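Local coordinates for putative ribose 5-phosphate isomerase (Leishmania infantum, PDB 6FXW), which probably interconverts ribose 5-phosphate and ribulose 5-phosphate in the pentose phosphate pathway, as a type B isomerase of the LacAB/RpiB family, at residues His14-Val27 and Val115-Ile127. Residues are numbered along the deposited sequence; the frame is centred on the assembly and turned at random.
With SO4 (sulfate ion), chain B.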
loop_
_atom_site.group_PDB
_atom_site.type_symbol
_atom_site.label_atom_id
_atom_site.label_comp_id
_atom_site.label_asym_id
_atom_site.label_seq_id
_atom_site.Cartn_x
_atom_site.Cartn_y
_atom_site.Cartn_z
ATOM N N HIS A 14 14.726 15.241 -8.403
ATOM C CA HIS A 14 15.979 14.620 -8.013
ATOM C C HIS A 14 15.710 13.365 -7.175
ATOM O O HIS A 14 16.585 12.533 -7.013
ATOM C CB HIS A 14 16.804 15.561 -7.171
ATOM C CG HIS A 14 16.050 16.174 -6.092
ATOM N ND1 HIS A 14 15.175 17.225 -6.297
ATOM C CD2 HIS A 14 15.918 15.779 -4.798
ATOM C CE1 HIS A 14 14.534 17.442 -5.155
ATOM N NE2 HIS A 14 15.006 16.607 -4.218
ATOM N N ALA A 15 14.507 13.231 -6.633
ATOM C CA ALA A 15 14.259 12.017 -5.811
ATOM C C ALA A 15 14.459 10.750 -6.655
ATOM O O ALA A 15 14.870 9.677 -6.129
ATOM C CB ALA A 15 12.894 12.038 -5.271
ATOM N N ALA A 16 14.189 10.824 -7.964
ATOM C CA ALA A 16 14.264 9.709 -8.846
ATOM C C ALA A 16 15.521 9.712 -9.698
ATOM O O ALA A 16 15.670 8.904 -10.599
ATOM C CB ALA A 16 13.044 9.625 -9.736
ATOM N N TYR A 17 16.446 10.569 -9.363
ATOM C CA TYR A 17 17.634 10.685 -10.260
ATOM C C TYR A 17 18.436 9.406 -10.240
ATOM O O TYR A 17 18.805 8.909 -11.300
ATOM C CB TYR A 17 18.459 11.903 -9.920
ATOM C CG TYR A 17 19.632 12.066 -10.816
ATOM C CD1 TYR A 17 19.446 12.448 -12.115
ATOM C CD2 TYR A 17 20.888 11.936 -10.320
ATOM C CE1 TYR A 17 20.523 12.625 -12.978
ATOM C CE2 TYR A 17 21.998 12.059 -11.156
ATOM C CZ TYR A 17 21.782 12.433 -12.472
ATOM O OH TYR A 17 22.844 12.660 -13.372
ATOM N N ALA A 18 18.642 8.819 -9.079
ATOM C CA ALA A 18 19.364 7.578 -8.985
ATOM C C ALA A 18 18.752 6.431 -9.755
ATOM O O ALA A 18 19.486 5.598 -10.277
ATOM C CB ALA A 18 19.564 7.224 -7.532
ATOM N N THR A 19 17.432 6.390 -9.879
ATOM C CA THR A 19 16.693 5.266 -10.455
ATOM C C THR A 19 16.097 5.572 -11.794
ATOM O O THR A 19 15.430 4.746 -12.367
ATOM C CB THR A 19 15.538 4.796 -9.535
ATOM O OG1 THR A 19 14.802 5.931 -9.143
ATOM C CG2 THR A 19 16.089 4.058 -8.275
ATOM N N HIS A 20 16.335 6.774 -12.377
ATOM C CA HIS A 20 15.536 7.135 -13.530
ATOM C C HIS A 20 15.833 6.195 -14.714
ATOM O O HIS A 20 14.955 5.897 -15.546
ATOM C CB HIS A 20 15.676 8.642 -13.969
ATOM C CG HIS A 20 16.971 8.980 -14.694
ATOM N ND1 HIS A 20 18.105 9.345 -14.033
ATOM C CD2 HIS A 20 17.226 9.171 -16.003
ATOM C CE1 HIS A 20 19.043 9.687 -14.905
ATOM N NE2 HIS A 20 18.529 9.591 -16.121
ATOM N N GLN A 21 17.106 5.803 -14.889
ATOM C CA GLN A 21 17.368 4.922 -16.026
ATOM C C GLN A 21 16.730 3.531 -15.865
ATOM O O GLN A 21 16.220 3.013 -16.790
ATOM C CB GLN A 21 18.892 4.758 -16.194
ATOM C CG GLN A 21 19.226 3.900 -17.442
ATOM C CD GLN A 21 18.734 4.505 -18.755
ATOM O OE1 GLN A 21 19.046 5.667 -19.042
ATOM N NE2 GLN A 21 17.936 3.775 -19.524
ATOM N N GLU A 22 16.702 3.063 -14.621
ATOM C CA GLU A 22 15.953 1.799 -14.288
ATOM C C GLU A 22 14.472 1.911 -14.623
ATOM O O GLU A 22 13.868 1.026 -15.184
ATOM C CB GLU A 22 16.243 1.434 -12.850
ATOM C CG GLU A 22 15.517 0.193 -12.338
ATOM C CD GLU A 22 15.879 -0.237 -10.909
ATOM O OE1 GLU A 22 16.577 0.462 -10.131
ATOM O OE2 GLU A 22 15.362 -1.335 -10.565
ATOM N N ILE A 23 13.899 3.063 -14.321
ATOM C CA ILE A 23 12.482 3.295 -14.677
ATOM C C ILE A 23 12.282 3.345 -16.195
ATOM O O ILE A 23 11.348 2.780 -16.743
ATOM C CB ILE A 23 11.951 4.575 -13.950
ATOM C CG1 ILE A 23 12.057 4.352 -12.444
ATOM C CG2 ILE A 23 10.582 4.903 -14.455
ATOM C CD1 ILE A 23 11.801 5.591 -11.578
ATOM N N MET A 24 13.178 4.039 -16.904
ATOM C CA MET A 24 13.080 4.119 -18.376
ATOM C C MET A 24 13.187 2.733 -18.952
ATOM O O MET A 24 12.435 2.386 -19.831
ATOM C CB MET A 24 14.201 4.944 -18.980
ATOM C CG MET A 24 13.963 6.398 -18.814
ATOM S SD MET A 24 15.424 7.304 -19.324
ATOM C CE MET A 24 15.534 7.052 -21.094
ATOM N N ASP A 25 14.081 1.937 -18.364
ATOM C CA ASP A 25 14.210 0.537 -18.818
ATOM C C ASP A 25 12.943 -0.247 -18.662
ATOM O O ASP A 25 12.533 -1.034 -19.543
ATOM C CB ASP A 25 15.332 -0.196 -18.080
ATOM C CG ASP A 25 16.709 0.297 -18.423
ATOM O OD1 ASP A 25 16.869 0.993 -19.415
ATOM O OD2 ASP A 25 17.613 0.124 -17.607
ATOM N N MET A 26 12.238 -0.073 -17.547
ATOM C CA MET A 26 10.886 -0.685 -17.388
ATOM C C MET A 26 9.857 -0.297 -18.406
ATOM O O MET A 26 9.021 -1.110 -18.849
ATOM C CB MET A 26 10.296 -0.391 -15.997
ATOM C CG MET A 26 11.126 -0.867 -14.889
ATOM S SD MET A 26 10.384 -0.295 -13.295
ATOM C CE MET A 26 11.318 -1.417 -12.500
ATOM N N VAL A 27 9.827 1.003 -18.747
ATOM C CA VAL A 27 8.933 1.481 -19.707
ATOM C C VAL A 27 9.223 0.783 -21.056
ATOM O O VAL A 27 8.312 0.309 -21.726
ATOM C CB VAL A 27 8.977 2.999 -19.861
ATOM C CG1 VAL A 27 8.039 3.435 -20.980
ATOM C CG2 VAL A 27 8.610 3.676 -18.541
ATOM N N VAL A 115 8.944 7.442 -5.696
ATOM C CA VAL A 115 10.060 6.519 -5.580
ATOM C C VAL A 115 10.513 6.340 -4.137
ATOM O O VAL A 115 11.205 5.336 -3.828
ATOM C CB VAL A 115 11.174 7.083 -6.452
ATOM C CG1 VAL A 115 11.753 8.366 -5.963
ATOM C CG2 VAL A 115 12.250 6.093 -6.760
ATOM N N ARG A 116 10.110 7.209 -3.194
ATOM C CA ARG A 116 10.441 7.020 -1.788
ATOM C C ARG A 116 9.310 6.261 -1.069
ATOM O O ARG A 116 9.503 5.847 0.106
ATOM C CB ARG A 116 10.686 8.343 -1.080
ATOM C CG ARG A 116 11.861 9.082 -1.657
ATOM C CD ARG A 116 11.956 10.440 -1.003
ATOM N NE ARG A 116 13.083 11.180 -1.596
ATOM C CZ ARG A 116 13.224 12.459 -1.498
ATOM N NH1 ARG A 116 12.253 13.214 -1.010
ATOM N NH2 ARG A 116 14.326 12.998 -1.988
ATOM N N THR A 117 8.194 5.969 -1.762
ATOM C CA THR A 117 6.998 5.292 -1.200
ATOM C C THR A 117 6.774 3.948 -1.840
ATOM O O THR A 117 6.523 2.963 -1.144
ATOM C CB THR A 117 5.766 6.172 -1.294
ATOM O OG1 THR A 117 5.763 6.648 -2.658
ATOM C CG2 THR A 117 5.825 7.375 -0.390
ATOM N N SER A 118 6.943 3.801 -3.150
ATOM C CA SER A 118 6.692 2.536 -3.887
ATOM C C SER A 118 8.038 1.941 -4.221
ATOM O O SER A 118 8.914 2.580 -4.821
ATOM C CB SER A 118 5.955 2.810 -5.164
ATOM O OG SER A 118 4.667 3.332 -4.883
ATOM N N GLY A 119 8.218 0.630 -3.924
ATOM C CA GLY A 119 9.377 -0.086 -4.406
ATOM C C GLY A 119 9.371 -0.355 -5.889
ATOM O O GLY A 119 8.352 -0.230 -6.548
ATOM N N MET A 120 10.545 -0.696 -6.401
ATOM C CA MET A 120 10.705 -0.824 -7.848
ATOM C C MET A 120 9.932 -1.914 -8.508
ATOM O O MET A 120 9.440 -1.722 -9.633
ATOM C CB MET A 120 12.182 -0.995 -8.223
ATOM C CG MET A 120 12.972 0.262 -7.984
ATOM S SD MET A 120 12.562 1.488 -9.297
ATOM C CE MET A 120 12.971 2.900 -8.448
ATOM N N GLU A 121 9.649 -3.022 -7.835
ATOM C CA GLU A 121 8.826 -4.015 -8.471
ATOM C C GLU A 121 7.355 -3.604 -8.526
ATOM O O GLU A 121 6.623 -3.956 -9.438
ATOM C CB GLU A 121 8.972 -5.420 -7.814
ATOM C CG GLU A 121 10.305 -6.085 -8.232
ATOM C CD GLU A 121 10.569 -6.140 -9.733
ATOM O OE1 GLU A 121 9.622 -6.433 -10.467
ATOM O OE2 GLU A 121 11.698 -5.748 -10.178
ATOM N N VAL A 122 6.911 -2.843 -7.508
ATOM C CA VAL A 122 5.576 -2.275 -7.551
ATOM C C VAL A 122 5.506 -1.201 -8.659
ATOM O O VAL A 122 4.536 -1.166 -9.394
ATOM C CB VAL A 122 5.193 -1.713 -6.151
ATOM C CG1 VAL A 122 3.953 -0.827 -6.193
ATOM C CG2 VAL A 122 5.001 -2.864 -5.217
ATOM N N ILE A 123 6.549 -0.381 -8.772
ATOM C CA ILE A 123 6.588 0.591 -9.876
ATOM C C ILE A 123 6.533 -0.114 -11.231
ATOM O O ILE A 123 5.799 0.349 -12.113
ATOM C CB ILE A 123 7.810 1.466 -9.753
ATOM C CG1 ILE A 123 7.658 2.428 -8.558
ATOM C CG2 ILE A 123 8.139 2.278 -11.028
ATOM C CD1 ILE A 123 8.868 3.215 -8.168
ATOM N N ARG A 124 7.188 -1.240 -11.389
ATOM C CA ARG A 124 7.122 -1.982 -12.660
ATOM C C ARG A 124 5.671 -2.350 -13.002
ATOM O O ARG A 124 5.169 -2.101 -14.128
ATOM C CB ARG A 124 8.010 -3.213 -12.604
ATOM C CG ARG A 124 8.049 -3.888 -13.970
ATOM C CD ARG A 124 8.730 -5.253 -13.943
ATOM N NE ARG A 124 9.993 -5.284 -13.307
ATOM C CZ ARG A 124 11.163 -4.950 -13.894
ATOM N NH1 ARG A 124 11.271 -4.521 -15.183
ATOM N NH2 ARG A 124 12.235 -5.021 -13.169
ATOM N N ASP A 125 4.961 -2.941 -12.025
ATOM C CA ASP A 125 3.576 -3.319 -12.242
ATOM C C ASP A 125 2.696 -2.154 -12.523
ATOM O O ASP A 125 1.819 -2.189 -13.383
ATOM C CB ASP A 125 3.061 -4.097 -11.016
ATOM C CG ASP A 125 1.528 -4.384 -11.044
ATOM O OD1 ASP A 125 1.033 -4.913 -12.033
ATOM O OD2 ASP A 125 0.998 -4.204 -9.923
ATOM N N ILE A 126 2.904 -1.049 -11.808
ATOM C CA ILE A 126 2.090 0.142 -12.015
ATOM C C ILE A 126 2.251 0.626 -13.471
ATOM O O ILE A 126 1.256 0.955 -14.155
ATOM C CB ILE A 126 2.448 1.254 -11.028
ATOM C CG1 ILE A 126 2.123 0.904 -9.563
ATOM C CG2 ILE A 126 1.812 2.580 -11.406
ATOM C CD1 ILE A 126 2.711 1.831 -8.514
ATOM N N ILE A 127 3.514 0.753 -13.895
ATOM C CA ILE A 127 3.809 1.254 -15.228
ATOM C C ILE A 127 3.214 0.364 -16.276
ATOM O O ILE A 127 2.524 0.867 -17.193
ATOM C CB ILE A 127 5.315 1.474 -15.363
ATOM C CG1 ILE A 127 5.793 2.662 -14.554
ATOM C CG2 ILE A 127 5.696 1.719 -16.821
ATOM C CD1 ILE A 127 7.327 2.910 -14.523
HETATM S S SO4 B . 13.755 16.859 -0.620
HETATM O O1 SO4 B . 14.555 16.920 0.667
HETATM O O2 SO4 B . 14.416 15.955 -1.560
HETATM O O3 SO4 B . 12.384 16.301 -0.125
HETATM O O4 SO4 B . 13.717 18.205 -1.115
HETATM O O HOH W 1 14.784 9.437 -3.283
#
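Sulfate O2 is gripped from both segments: His14 NE2 donates to it at 2.8 Å, and Arg116 NH2 donates at 3.0 Å with a nearly straight N-H...O angle of 168°. Arg116 NH1 adds a longer bond to sulfate O3, and the sulfur lies in the plane of both the imidazole and the guanidinium, so each flat group meets the anion with its edge. Arg140 and Arg144 of a neighbouring subunit also bond this sulfate. The extended Arg116 chain (chi3 -178°) carries the guanidinium past Ala15, whose CB lies over one face, offset toward the rim. A water accepting from Arg116 NE (3.0 Å) and donating to Ala15 O bridges the segments at the guanidinium edge. Val115 CG1 packs against Ala15 O and CB, while Thr19 CG2 presses on Met120 CE at 3.3 Å, tighter than usual. The axes of helix segments 20-27 and 120-127 approach to 9.9 Å and cross at -37°, running the same general way. Met26 CE lies over the centre of the Arg124 guanidinium, whose NE and NH2 hold Glu121 side-on, fixing the plane on which the methyl rests. Ile127 crosses Ile23 (CD1 to CG2) and Val27 (CG2 to CG2) at about right angles, over the parallel sheet of this Rossmann-like fold. Mainly apolar packing thus joins the helices, whereas the 3-10 turn and loops before them converge on an intersubunit anion site; its sulfate, probably from the crystallisation liquor, may mimic the substrate phosphate.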